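Local atomic coordinates of Ice-binding protein (Flavobacteriaceae bacterium, PDB entry 5UYT), a protein that probably binds to the surface of ice crystals through right-handed beta-helical domains and so hinders their growth, acting as a bacterial antifreeze protein. Residues L279-Y283 / V383-N387. Coordinates in Å, arbitrary orientation, origin at the centre of the assembly. Residue numbers count along the deposited sequence, not the author numbering.
Sequences LNNAY and VIGNN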
ATOM      1  N   LEU A 279      21.381  16.059  -8.110  1.00 22.40           N
ATOM      2  CA  LEU A 279      20.002  16.231  -7.624  1.00 21.84           C
ATOM      3  C   LEU A 279      19.050  16.494  -8.796  1.00 22.15           C
ATOM      4  O   LEU A 279      17.986  15.879  -8.867  1.00 21.92           O
ATOM      5  CB  LEU A 279      19.904  17.377  -6.616  1.00 21.94           C
ATOM      6  CG  LEU A 279      18.515  17.665  -6.037  1.00 22.07           C
ATOM      7  CD1 LEU A 279      18.029  16.457  -5.241  1.00 22.98           C
ATOM      8  CD2 LEU A 279      18.617  18.862  -5.091  1.00 21.62           C
ATOM      9  N   ASN A 280      19.413  17.396  -9.712  1.00 23.49           N
ATOM     10  CA  ASN A 280      18.564  17.635 -10.873  1.00 24.62           C
ATOM     11  C   ASN A 280      18.373  16.377 -11.707  1.00 25.36           C
ATOM     12  O   ASN A 280      17.261  16.113 -12.191  1.00 25.37           O
ATOM     13  CB  ASN A 280      19.136  18.742 -11.782  1.00 26.95           C
ATOM     14  CG  ASN A 280      19.084  20.101 -11.127  1.00 27.99           C
ATOM     15  OD1 ASN A 280      18.484  20.261 -10.063  1.00 28.38           O
ATOM     16  ND2 ASN A 280      19.741  21.077 -11.731  1.00 31.00           N
ATOM     17  N   ASN A 281      19.445  15.605 -11.883  1.00 25.20           N
ATOM     18  CA  ASN A 281      19.333  14.369 -12.676  1.00 26.80           C
ATOM     19  C   ASN A 281      18.348  13.384 -12.021  1.00 24.93           C
ATOM     20  O   ASN A 281      17.500  12.796 -12.719  1.00 25.60           O
ATOM     21  CB  ASN A 281      20.674  13.677 -12.879  1.00 28.82           C
ATOM     22  CG  ASN A 281      21.655  14.476 -13.733  1.00 32.54           C
ATOM     23  OD1 ASN A 281      21.276  15.251 -14.610  1.00 36.06           O
ATOM     24  ND2 ASN A 281      22.950  14.250 -13.485  1.00 34.20           N
ATOM     25  N   ALA A 282      18.452  13.224 -10.701  1.00 23.45           N
ATOM     26  CA  ALA A 282      17.572  12.318  -9.959  1.00 22.86           C
ATOM     27  C   ALA A 282      16.106  12.790 -10.032  1.00 23.43           C
ATOM     28  O   ALA A 282      15.190  11.972 -10.217  1.00 22.54           O
ATOM     29  CB  ALA A 282      18.029  12.184  -8.505  1.00 21.41           C
ATOM     30  N   TYR A 283      15.879  14.095  -9.869  1.00 23.86           N
ATOM     31  CA  TYR A 283      14.512  14.608  -9.927  1.00 25.39           C
ATOM     32  C   TYR A 283      13.872  14.310 -11.295  1.00 27.21           C
ATOM     33  O   TYR A 283      12.753  13.790 -11.373  1.00 27.54           O
ATOM     34  CB  TYR A 283      14.464  16.114  -9.612  1.00 26.32           C
ATOM     35  CG  TYR A 283      13.059  16.674  -9.573  1.00 26.47           C
ATOM     36  CD1 TYR A 283      12.322  16.692  -8.374  1.00 26.66           C
ATOM     37  CD2 TYR A 283      12.481  17.193 -10.709  1.00 29.34           C
ATOM     38  CE1 TYR A 283      11.022  17.210  -8.346  1.00 27.27           C
ATOM     39  CE2 TYR A 283      11.185  17.704 -10.708  1.00 29.45           C
ATOM     40  CZ  TYR A 283      10.465  17.709  -9.526  1.00 28.61           C
ATOM     41  OH  TYR A 283       9.197  18.248  -9.568  1.00 30.21           O
ATOM     42  N   VAL A 383      13.607  12.611  -0.064  1.00 17.80           N
ATOM     43  CA  VAL A 383      12.619  13.547  -0.586  1.00 18.99           C
ATOM     44  C   VAL A 383      13.392  14.485  -1.491  1.00 19.85           C
ATOM     45  O   VAL A 383      14.413  15.066  -1.095  1.00 18.32           O
ATOM     46  CB  VAL A 383      11.983  14.429   0.513  1.00 20.30           C
ATOM     47  CG1 VAL A 383      10.966  15.382  -0.135  1.00 22.84           C
ATOM     48  CG2 VAL A 383      11.337  13.591   1.578  1.00 20.87           C
ATOM     49  N   ILE A 384      12.905  14.623  -2.719  1.00 20.05           N
ATOM     50  CA  ILE A 384      13.489  15.591  -3.631  1.00 24.02           C
ATOM     51  C   ILE A 384      12.406  16.536  -4.061  1.00 23.94           C
ATOM     52  O   ILE A 384      11.556  16.185  -4.894  1.00 23.03           O
ATOM     53  CB  ILE A 384      14.076  14.937  -4.867  1.00 26.64           C
ATOM     54  CG1 ILE A 384      15.027  13.808  -4.470  1.00 29.78           C
ATOM     55  CG2 ILE A 384      14.785  16.009  -5.707  1.00 30.99           C
ATOM     56  CD1 ILE A 384      15.786  13.242  -5.646  1.00 32.70           C
ATOM     57  N   GLY A 385      12.453  17.724  -3.473  1.00 23.39           N
ATOM     58  CA  GLY A 385      11.510  18.784  -3.743  1.00 23.09           C
ATOM     59  C   GLY A 385      12.022  19.621  -4.898  1.00 23.49           C
ATOM     60  O   GLY A 385      13.191  19.513  -5.312  1.00 23.05           O
ATOM     61  N   ASN A 386      11.125  20.453  -5.423  1.00 24.16           N
ATOM     62  CA  ASN A 386      11.396  21.237  -6.622  1.00 24.51           C
ATOM     63  C   ASN A 386      10.680  22.568  -6.514  1.00 26.81           C
ATOM     64  O   ASN A 386       9.447  22.593  -6.350  1.00 26.80           O
ATOM     65  CB  ASN A 386      10.874  20.497  -7.859  1.00 24.91           C
ATOM     66  CG  ASN A 386      11.154  21.237  -9.160  1.00 26.04           C
ATOM     67  OD1 ASN A 386      10.230  21.476  -9.956  1.00 28.17           O
ATOM     68  ND2 ASN A 386      12.419  21.557  -9.415  1.00 24.87           N
ATOM     69  N   ASN A 387      11.434  23.655  -6.620  1.00 28.41           N
ATOM     70  CA  ASN A 387      10.904  25.009  -6.574  1.00 30.21           C
ATOM     71  C   ASN A 387       9.929  25.254  -5.427  1.00 30.12           C
ATOM     72  O   ASN A 387       8.733  25.443  -5.637  1.00 29.84           O
ATOM     73  CB  ASN A 387      10.289  25.368  -7.933  1.00 33.59           C
ATOM     74  CG  ASN A 387      11.315  25.332  -9.037  1.00 36.21           C
ATOM     75  OD1 ASN A 387      12.496  25.599  -8.800  1.00 38.62           O
ATOM     76  ND2 ASN A 387      10.892  24.969 -10.234  1.00 38.35           N
TER
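Strand 383-385 crosses the helical turn 279-283 at 97°, their axes 9.3 Å apart. I384 is the main foothold: its CA-to-CB bond points toward the helix and its side chain fits between L279, A282 and Y283; I384 CG2 is 3.3 Å from L279 CD1 and I384 CD1 is 3.8 Å from A282 CB. The same I384 CG2 lies 3.7 Å from Y283 CD1, while I384 O sits near the plane of the ring at its edge, 3.6 Å from Y283 CD1. G385 adds no side chain; its carbonyl oxygen approaches the ring obliquely. Past the strand end, N386 turns toward the helix and lays its side chain over one face of the tyrosine, N386 CB 3.3 Å from Y283 CZ. The contact is thus apolar packing with a polar margin. It belongs to the second of two right-handed beta-solenoid domains, where helix 270-288 runs alongside the coils: strand 382-385 lies in a parallel sheet between strands 363-367 and 397-404, and L403 of the latter touches both L279 and I384, while K366 of the former meets Y283.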